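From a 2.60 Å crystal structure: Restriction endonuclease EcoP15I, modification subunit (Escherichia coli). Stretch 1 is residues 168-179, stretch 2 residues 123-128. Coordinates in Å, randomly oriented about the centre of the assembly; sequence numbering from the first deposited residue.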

# COMPACT_ATOMS: atom_id res chain seq x y z
N SER A 168 8.55 -22.80 -17.09
CA SER A 168 7.25 -22.57 -16.44
C SER A 168 6.67 -21.17 -16.69
O SER A 168 7.37 -20.18 -16.51
CB SER A 168 7.34 -22.83 -14.94
OG SER A 168 6.07 -22.70 -14.32
N SER A 169 5.38 -21.10 -17.06
CA SER A 169 4.67 -19.83 -17.31
C SER A 169 3.31 -19.72 -16.55
O SER A 169 2.39 -19.01 -16.98
CB SER A 169 4.50 -19.60 -18.81
OG SER A 169 3.58 -20.53 -19.37
N SER A 170 3.21 -20.41 -15.39
CA SER A 170 2.03 -20.45 -14.53
C SER A 170 1.97 -19.21 -13.61
O SER A 170 2.92 -18.43 -13.56
CB SER A 170 2.06 -21.73 -13.69
OG SER A 170 3.10 -21.63 -12.73
N HIS A 171 0.86 -19.05 -12.88
CA HIS A 171 0.66 -17.96 -11.93
C HIS A 171 1.70 -18.01 -10.84
O HIS A 171 2.24 -16.97 -10.47
CB HIS A 171 -0.75 -18.03 -11.32
CG HIS A 171 -1.87 -17.74 -12.27
ND1 HIS A 171 -2.05 -16.48 -12.80
CD2 HIS A 171 -2.89 -18.53 -12.67
CE1 HIS A 171 -3.13 -16.56 -13.55
NE2 HIS A 171 -3.67 -17.78 -13.50
N SER A 172 1.99 -19.21 -10.32
CA SER A 172 3.00 -19.41 -9.28
C SER A 172 4.41 -19.06 -9.77
O SER A 172 5.14 -18.42 -9.02
CB SER A 172 2.94 -20.82 -8.70
OG SER A 172 2.96 -21.82 -9.70
N ALA A 173 4.78 -19.43 -11.03
CA ALA A 173 6.08 -19.08 -11.62
C ALA A 173 6.17 -17.55 -11.74
O ALA A 173 7.17 -16.95 -11.29
CB ALA A 173 6.23 -19.73 -12.98
N TRP A 174 5.08 -16.92 -12.25
CA TRP A 174 4.96 -15.46 -12.35
C TRP A 174 5.08 -14.76 -11.00
O TRP A 174 5.82 -13.79 -10.89
CB TRP A 174 3.69 -15.05 -13.10
CG TRP A 174 3.70 -13.61 -13.53
CD1 TRP A 174 4.19 -13.11 -14.70
CD2 TRP A 174 3.19 -12.48 -12.79
NE1 TRP A 174 4.00 -11.74 -14.75
CE2 TRP A 174 3.40 -11.33 -13.58
CE3 TRP A 174 2.55 -12.33 -11.54
CZ2 TRP A 174 3.01 -10.04 -13.16
CZ3 TRP A 174 2.18 -11.06 -11.11
CH2 TRP A 174 2.39 -9.94 -11.93
N LEU A 175 4.41 -15.28 -9.95
CA LEU A 175 4.48 -14.72 -8.58
C LEU A 175 5.87 -14.90 -7.95
O LEU A 175 6.31 -14.03 -7.19
CB LEU A 175 3.39 -15.30 -7.68
CG LEU A 175 1.92 -14.96 -8.03
CD1 LEU A 175 0.96 -15.90 -7.33
CD2 LEU A 175 1.55 -13.53 -7.64
N THR A 176 6.58 -15.99 -8.30
CA THR A 176 7.94 -16.27 -7.83
C THR A 176 8.88 -15.22 -8.44
O THR A 176 9.82 -14.77 -7.77
CB THR A 176 8.36 -17.73 -8.18
OG1 THR A 176 7.33 -18.64 -7.79
CG2 THR A 176 9.69 -18.15 -7.53
N PHE A 177 8.61 -14.82 -9.69
CA PHE A 177 9.39 -13.81 -10.40
C PHE A 177 9.21 -12.39 -9.84
O PHE A 177 10.22 -11.77 -9.51
CB PHE A 177 9.15 -13.88 -11.93
CG PHE A 177 9.71 -12.73 -12.73
CD1 PHE A 177 11.08 -12.50 -12.80
CD2 PHE A 177 8.86 -11.87 -13.43
CE1 PHE A 177 11.59 -11.43 -13.53
CE2 PHE A 177 9.37 -10.79 -14.14
CZ PHE A 177 10.73 -10.58 -14.19
N ILE A 178 7.95 -11.87 -9.69
CA ILE A 178 7.75 -10.49 -9.17
C ILE A 178 7.98 -10.26 -7.69
O ILE A 178 8.47 -9.19 -7.35
CB ILE A 178 6.49 -9.72 -9.68
CG1 ILE A 178 5.22 -10.54 -9.54
CG2 ILE A 178 6.66 -9.19 -11.12
CD1 ILE A 178 4.56 -10.50 -8.19
N TYR A 179 7.52 -11.18 -6.81
CA TYR A 179 7.64 -11.04 -5.35
C TYR A 179 8.96 -10.39 -4.85
O TYR A 179 8.86 -9.37 -4.14
CB TYR A 179 7.35 -12.37 -4.59
CG TYR A 179 7.40 -12.22 -3.07
CD1 TYR A 179 8.62 -12.18 -2.40
CD2 TYR A 179 6.23 -12.05 -2.33
CE1 TYR A 179 8.68 -11.94 -1.03
CE2 TYR A 179 6.28 -11.84 -0.95
CZ TYR A 179 7.51 -11.79 -0.30
OH TYR A 179 7.60 -11.56 1.05
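Stretch 2 (123-128) DPPYNT

Two hydrogen bonds of equal length, running in opposite senses, pin stretch 2 to stretch 1: each side gives one side-chain N-H to a backbone carbonyl of the other. W174 NE1 donates to P125 O at 2.8 Å with an N-H...acceptor angle of 158°, and the oxygen lies at the edge of the indole, near its plane, where the N-H points. In return N127 ND2 donates to S169 O at 2.8 Å and 153°. N127 OD1 also lies 3.2 Å from S169 O, but both are acceptors and no hydrogen bond joins them; exchanging the amide's N and O would put an oxygen where ND2 now donates.

Stretch 2 has no regular secondary structure. P124 and P125 are extended (phi/psi -76/169 and -66/136), as is Y126 (-82/173), before N127 turns to -116/55. The segment runs antiparallel to stretch 1, as the nearest CA pairs indicate: S169 CA to N127 CA is 7.4 Å, I178 CA to P124 CA 8.3 Å. N127 therefore lies beside the loop leading into the helix that starts at H171, and its ND2 also comes within 3.9 Å of W174 CB.

Further along the helix the contact becomes apolar. F177 CE2 approaches P125 CG at 3.7 Å, while I178 CG2 reaches P124 CB only at 4.5 Å. The two stretches together bury 326 Å², with N127 and W174 the most covered residues.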

# COMPACT_ATOMS: atom_id res chain seq x y z
N ASP A 123 6.39 -1.67 -16.00
CA ASP A 123 5.60 -2.40 -16.99
C ASP A 123 6.19 -3.82 -17.01
O ASP A 123 7.12 -4.11 -17.77
CB ASP A 123 5.61 -1.71 -18.35
CG ASP A 123 4.93 -2.43 -19.49
OD1 ASP A 123 3.97 -3.18 -19.23
OD2 ASP A 123 5.30 -2.17 -20.66
N PRO A 124 5.76 -4.70 -16.08
CA PRO A 124 6.34 -6.04 -16.03
C PRO A 124 5.80 -6.91 -17.16
O PRO A 124 4.85 -6.50 -17.83
CB PRO A 124 5.91 -6.54 -14.65
CG PRO A 124 4.59 -5.91 -14.43
CD PRO A 124 4.70 -4.54 -15.06
N PRO A 125 6.37 -8.10 -17.41
CA PRO A 125 5.74 -8.97 -18.42
C PRO A 125 4.37 -9.40 -17.88
O PRO A 125 4.20 -9.67 -16.67
CB PRO A 125 6.72 -10.14 -18.57
CG PRO A 125 7.54 -10.15 -17.32
CD PRO A 125 7.51 -8.76 -16.73
N TYR A 126 3.37 -9.34 -18.75
CA TYR A 126 2.00 -9.72 -18.45
C TYR A 126 2.03 -11.25 -18.61
O TYR A 126 3.07 -11.79 -19.02
CB TYR A 126 1.10 -9.09 -19.53
CG TYR A 126 0.97 -7.58 -19.53
CD1 TYR A 126 1.73 -6.79 -18.67
CD2 TYR A 126 0.08 -6.94 -20.40
CE1 TYR A 126 1.64 -5.40 -18.71
CE2 TYR A 126 -0.06 -5.55 -20.40
CZ TYR A 126 0.72 -4.78 -19.55
OH TYR A 126 0.63 -3.41 -19.57
N ASN A 127 1.00 -11.99 -18.28
CA ASN A 127 1.26 -13.42 -18.56
C ASN A 127 0.29 -13.89 -19.62
O ASN A 127 -0.48 -14.83 -19.44
CB ASN A 127 1.32 -14.27 -17.29
CG ASN A 127 1.96 -15.62 -17.38
OD1 ASN A 127 2.42 -16.10 -18.42
ND2 ASN A 127 1.91 -16.33 -16.28
N THR A 128 0.32 -13.14 -20.73
CA THR A 128 -0.46 -13.19 -21.96
C THR A 128 -0.61 -14.58 -22.54
O THR A 128 -1.68 -14.91 -23.06
CB THR A 128 0.15 -12.18 -22.96
OG1 THR A 128 -0.17 -10.82 -22.57
CG2 THR A 128 -0.27 -12.42 -24.37